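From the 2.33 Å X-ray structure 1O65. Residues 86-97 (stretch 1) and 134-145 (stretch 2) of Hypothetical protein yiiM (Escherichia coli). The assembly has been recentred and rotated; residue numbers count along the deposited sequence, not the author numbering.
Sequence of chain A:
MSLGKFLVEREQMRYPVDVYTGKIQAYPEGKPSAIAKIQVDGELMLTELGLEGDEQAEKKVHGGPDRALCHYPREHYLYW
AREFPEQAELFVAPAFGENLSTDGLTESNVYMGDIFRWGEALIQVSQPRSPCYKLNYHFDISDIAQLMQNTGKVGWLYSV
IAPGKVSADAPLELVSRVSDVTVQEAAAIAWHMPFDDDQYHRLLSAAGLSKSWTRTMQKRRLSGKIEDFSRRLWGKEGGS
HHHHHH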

# COMPACT_ATOMS: atom_id res chain seq x y z
N GLU A 86 20.40 -6.23 -14.77
CA GLU A 86 21.59 -6.62 -14.04
C GLU A 86 21.28 -7.17 -12.65
O GLU A 86 22.10 -7.91 -12.10
CB GLU A 86 22.53 -5.42 -13.85
CG GLU A 86 23.84 -5.46 -14.58
CD GLU A 86 23.81 -4.95 -16.00
OE1 GLU A 86 23.22 -3.88 -16.29
OE2 GLU A 86 24.42 -5.62 -16.87
N GLN A 87 20.21 -6.70 -12.01
CA GLN A 87 19.82 -7.22 -10.71
C GLN A 87 18.38 -7.70 -10.67
O GLN A 87 17.71 -7.61 -9.64
CB GLN A 87 20.09 -6.21 -9.60
CG GLN A 87 19.57 -4.80 -9.91
CD GLN A 87 20.72 -3.82 -9.71
OE1 GLN A 87 21.27 -3.34 -10.82
NE2 GLN A 87 21.11 -3.57 -8.57
N ALA A 88 17.95 -8.38 -11.72
CA ALA A 88 16.63 -8.93 -11.87
C ALA A 88 16.25 -9.98 -10.82
O ALA A 88 15.05 -10.12 -10.55
CB ALA A 88 16.47 -9.54 -13.27
N GLU A 89 17.21 -10.67 -10.21
CA GLU A 89 16.93 -11.67 -9.21
C GLU A 89 16.38 -11.03 -7.93
O GLU A 89 15.77 -11.74 -7.13
CB GLU A 89 18.12 -12.50 -8.73
CG GLU A 89 19.39 -12.50 -9.49
CD GLU A 89 20.16 -11.19 -9.41
OE1 GLU A 89 20.78 -10.97 -8.35
OE2 GLU A 89 20.12 -10.46 -10.42
N LEU A 90 16.73 -9.77 -7.69
CA LEU A 90 16.26 -9.08 -6.51
C LEU A 90 14.78 -8.73 -6.60
O LEU A 90 14.14 -8.58 -5.57
CB LEU A 90 17.02 -7.76 -6.30
CG LEU A 90 18.54 -7.86 -6.15
CD1 LEU A 90 19.13 -6.45 -6.11
CD2 LEU A 90 18.92 -8.69 -4.93
N PHE A 91 14.26 -8.61 -7.81
CA PHE A 91 12.88 -8.18 -7.97
C PHE A 91 11.90 -9.31 -7.93
O PHE A 91 11.26 -9.66 -8.93
CB PHE A 91 12.76 -7.27 -9.20
CG PHE A 91 13.60 -6.01 -9.02
CD1 PHE A 91 13.13 -4.93 -8.31
CD2 PHE A 91 14.89 -5.96 -9.54
CE1 PHE A 91 13.90 -3.80 -8.13
CE2 PHE A 91 15.66 -4.82 -9.36
CZ PHE A 91 15.18 -3.74 -8.65
N VAL A 92 11.73 -9.91 -6.75
CA VAL A 92 10.80 -10.99 -6.49
C VAL A 92 10.15 -10.75 -5.12
O VAL A 92 10.79 -10.15 -4.25
CB VAL A 92 11.43 -12.39 -6.52
CG1 VAL A 92 12.00 -12.76 -7.87
CG2 VAL A 92 12.56 -12.54 -5.50
N ALA A 93 8.88 -11.07 -4.98
CA ALA A 93 8.20 -10.89 -3.69
C ALA A 93 8.98 -11.66 -2.62
O ALA A 93 9.51 -12.73 -2.92
CB ALA A 93 6.78 -11.42 -3.84
N PRO A 94 9.13 -11.14 -1.42
CA PRO A 94 8.59 -9.85 -1.04
C PRO A 94 9.66 -8.79 -0.87
O PRO A 94 9.72 -8.08 0.15
CB PRO A 94 7.94 -10.18 0.31
CG PRO A 94 8.96 -11.11 0.93
CD PRO A 94 9.48 -11.94 -0.21
N ALA A 95 10.44 -8.55 -1.92
CA ALA A 95 11.54 -7.60 -1.86
C ALA A 95 11.12 -6.23 -1.37
O ALA A 95 11.90 -5.52 -0.74
CB ALA A 95 12.23 -7.47 -3.21
N PHE A 96 9.89 -5.79 -1.65
CA PHE A 96 9.46 -4.47 -1.21
C PHE A 96 8.90 -4.46 0.19
O PHE A 96 8.37 -3.42 0.61
CB PHE A 96 8.46 -3.87 -2.22
CG PHE A 96 9.16 -3.29 -3.43
CD1 PHE A 96 9.65 -2.00 -3.42
CD2 PHE A 96 9.37 -4.07 -4.56
CE1 PHE A 96 10.31 -1.48 -4.52
CE2 PHE A 96 10.03 -3.56 -5.67
CZ PHE A 96 10.50 -2.27 -5.65
N GLY A 97 9.00 -5.54 0.95
CA GLY A 97 8.51 -5.60 2.31
C GLY A 97 7.02 -5.94 2.43
O GLY A 97 6.48 -5.99 3.54
N LYS A 134 15.16 3.76 2.94
CA LYS A 134 15.73 2.46 3.32
C LYS A 134 15.80 1.56 2.08
O LYS A 134 16.73 0.79 1.87
CB LYS A 134 14.97 1.74 4.41
CG LYS A 134 14.58 2.52 5.63
CD LYS A 134 15.72 3.01 6.48
CE LYS A 134 15.21 3.64 7.76
NZ LYS A 134 14.32 2.74 8.53
N LEU A 135 14.77 1.62 1.23
CA LEU A 135 14.71 0.88 -0.01
C LEU A 135 15.96 1.08 -0.86
O LEU A 135 16.42 0.14 -1.52
CB LEU A 135 13.46 1.29 -0.77
CG LEU A 135 12.17 0.47 -0.66
CD1 LEU A 135 12.02 -0.28 0.66
CD2 LEU A 135 10.98 1.44 -0.81
N ASN A 136 16.50 2.29 -0.94
CA ASN A 136 17.68 2.57 -1.73
C ASN A 136 18.89 1.73 -1.35
O ASN A 136 19.73 1.48 -2.22
CB ASN A 136 18.07 4.05 -1.67
CG ASN A 136 16.99 4.94 -2.27
OD1 ASN A 136 16.27 4.50 -3.17
ND2 ASN A 136 16.87 6.15 -1.77
N TYR A 137 19.01 1.31 -0.10
CA TYR A 137 20.09 0.48 0.37
C TYR A 137 19.73 -1.00 0.32
O TYR A 137 20.61 -1.86 0.33
CB TYR A 137 20.52 0.85 1.80
CG TYR A 137 20.74 2.33 2.03
CD1 TYR A 137 21.40 3.11 1.08
CD2 TYR A 137 20.31 2.95 3.19
CE1 TYR A 137 21.60 4.46 1.28
CE2 TYR A 137 20.52 4.30 3.40
CZ TYR A 137 21.15 5.05 2.44
OH TYR A 137 21.36 6.40 2.64
N HIS A 138 18.44 -1.32 0.25
CA HIS A 138 18.02 -2.72 0.23
C HIS A 138 18.21 -3.34 -1.15
O HIS A 138 18.60 -4.50 -1.28
CB HIS A 138 16.57 -2.84 0.69
CG HIS A 138 16.09 -4.25 0.79
ND1 HIS A 138 15.58 -4.95 -0.28
CD2 HIS A 138 16.04 -5.10 1.85
CE1 HIS A 138 15.24 -6.16 0.10
NE2 HIS A 138 15.50 -6.28 1.39
N PHE A 139 17.95 -2.58 -2.19
CA PHE A 139 18.11 -3.06 -3.56
C PHE A 139 19.46 -2.63 -4.13
O PHE A 139 19.81 -2.94 -5.27
CB PHE A 139 17.01 -2.48 -4.46
CG PHE A 139 15.64 -3.00 -4.12
CD1 PHE A 139 15.30 -4.30 -4.49
CD2 PHE A 139 14.72 -2.23 -3.46
CE1 PHE A 139 14.05 -4.80 -4.19
CE2 PHE A 139 13.46 -2.71 -3.16
CZ PHE A 139 13.13 -4.00 -3.53
N ASP A 140 20.15 -1.77 -3.38
CA ASP A 140 21.43 -1.22 -3.77
C ASP A 140 21.28 -0.39 -5.05
O ASP A 140 22.11 -0.42 -5.96
CB ASP A 140 22.48 -2.31 -4.00
CG ASP A 140 23.86 -1.79 -3.61
OD1 ASP A 140 24.07 -1.71 -2.38
OD2 ASP A 140 24.66 -1.46 -4.50
N ILE A 141 20.14 0.26 -5.16
CA ILE A 141 19.81 1.16 -6.26
C ILE A 141 19.56 2.51 -5.57
O ILE A 141 18.58 2.70 -4.85
CB ILE A 141 18.59 0.70 -7.06
CG1 ILE A 141 18.91 -0.59 -7.84
CG2 ILE A 141 18.17 1.79 -8.06
CD1 ILE A 141 17.69 -1.31 -8.37
N SER A 142 20.52 3.40 -5.76
CA SER A 142 20.55 4.70 -5.13
C SER A 142 19.28 5.51 -5.20
O SER A 142 19.03 6.27 -4.24
CB SER A 142 21.74 5.51 -5.65
OG SER A 142 21.47 6.03 -6.94
N ASP A 143 18.50 5.44 -6.27
CA ASP A 143 17.29 6.22 -6.38
C ASP A 143 16.02 5.40 -6.54
O ASP A 143 15.06 5.92 -7.12
CB ASP A 143 17.43 7.19 -7.58
CG ASP A 143 17.58 6.43 -8.89
OD1 ASP A 143 17.99 5.25 -8.84
OD2 ASP A 143 17.27 6.99 -9.96
N ILE A 144 15.94 4.19 -6.01
CA ILE A 144 14.74 3.36 -6.17
C ILE A 144 13.54 4.02 -5.50
O ILE A 144 12.46 4.09 -6.11
CB ILE A 144 14.94 1.91 -5.76
CG1 ILE A 144 13.76 1.01 -6.12
CG2 ILE A 144 15.17 1.77 -4.25
CD1 ILE A 144 13.66 0.60 -7.57
N ALA A 145 13.72 4.62 -4.32
CA ALA A 145 12.56 5.28 -3.68
C ALA A 145 12.04 6.41 -4.55
O ALA A 145 10.81 6.56 -4.75
CB ALA A 145 12.84 5.68 -2.26

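No hydrogen bond crosses between these two stretches; they are held by apolar packing centred on the ring of Phe139, and the contact buries 464 Å² counted over both sides.

Glu86 stays out of reach, so the contact begins at Gln87, whose CA-to-CB bond points toward stretch 2. Its NE2 lies 3.6 Å from the backbone O of Phe139, too loose to count as a hydrogen bond, and 3.8 Å from CG1 of Ile141. A long amide side chain suits this partly exposed place: its amide end lies against both the O of Phe139 and the side chain of Ile141, with CG also near CD1 of Ile141.

Ala88 and Glu89 make no contact, but the local bonds Leu90 N to Gln87 O and Phe91 N to Ala88 O help to fold this segment into a compact turn. From it the CA-to-CB bond of Leu90 points toward stretch 2, placing CB of Leu90 4.3 Å from CD1 of Phe139, while CD1 of Leu90 lies 3.7 Å from the O of Phe139. Leucine suits this partly exposed position because its branched apolar side chain packs against Phe139 and needs no polar partner. The backbone O of Leu90 also lies at the edge of the Phe139 ring, where the aromatic C–H groups carry slight positive charge.

Phe91 leaves its backbone sideways, yet with chi1 in the m well its ring reaches across. The ring is nearly parallel to that of Phe139, with planes at 4°, but the centroids are 5.2 Å apart and the rings are slid so that they barely overlap; the closest atoms, CE1 of Phe91 and CD1 of Phe139, are 3.9 Å apart. Two isoleucines meet the edge of the Phe91 ring: CD1 of Ile141 lies 3.5 Å from its CZ, and CD1 of Ile144 lies 4.4 Å from its CE1. A flat ring can thus serve an aromatic and branched aliphatic neighbours together.

Val92 points away, and the chain then passes through Ala93 and the cis peptide before Pro94 without touching stretch 2. Contact resumes at Ala95, whose CB sits 3.4 Å from CE1 of Phe139, at the ring's edge. The small methyl group fits this close approach. The O of Ala95 is 3.5 Å from CE1 of His138, whose ND1 is buried by the contact without a polar partner.

Phe96, also in the m well, brings CE1 to 3.6 Å from CE2 of Phe139, which lies over one face of the Phe96 ring; the planes meet obliquely at 43°. CD1 of Phe96 is 4.5 Å from CG of Leu135. Phe139, itself buried, is therefore touched by both phenylalanines of stretch 1. Gly97 closes the Pro94 turn with positive phi, where a CB would jam against the preceding carbonyl O.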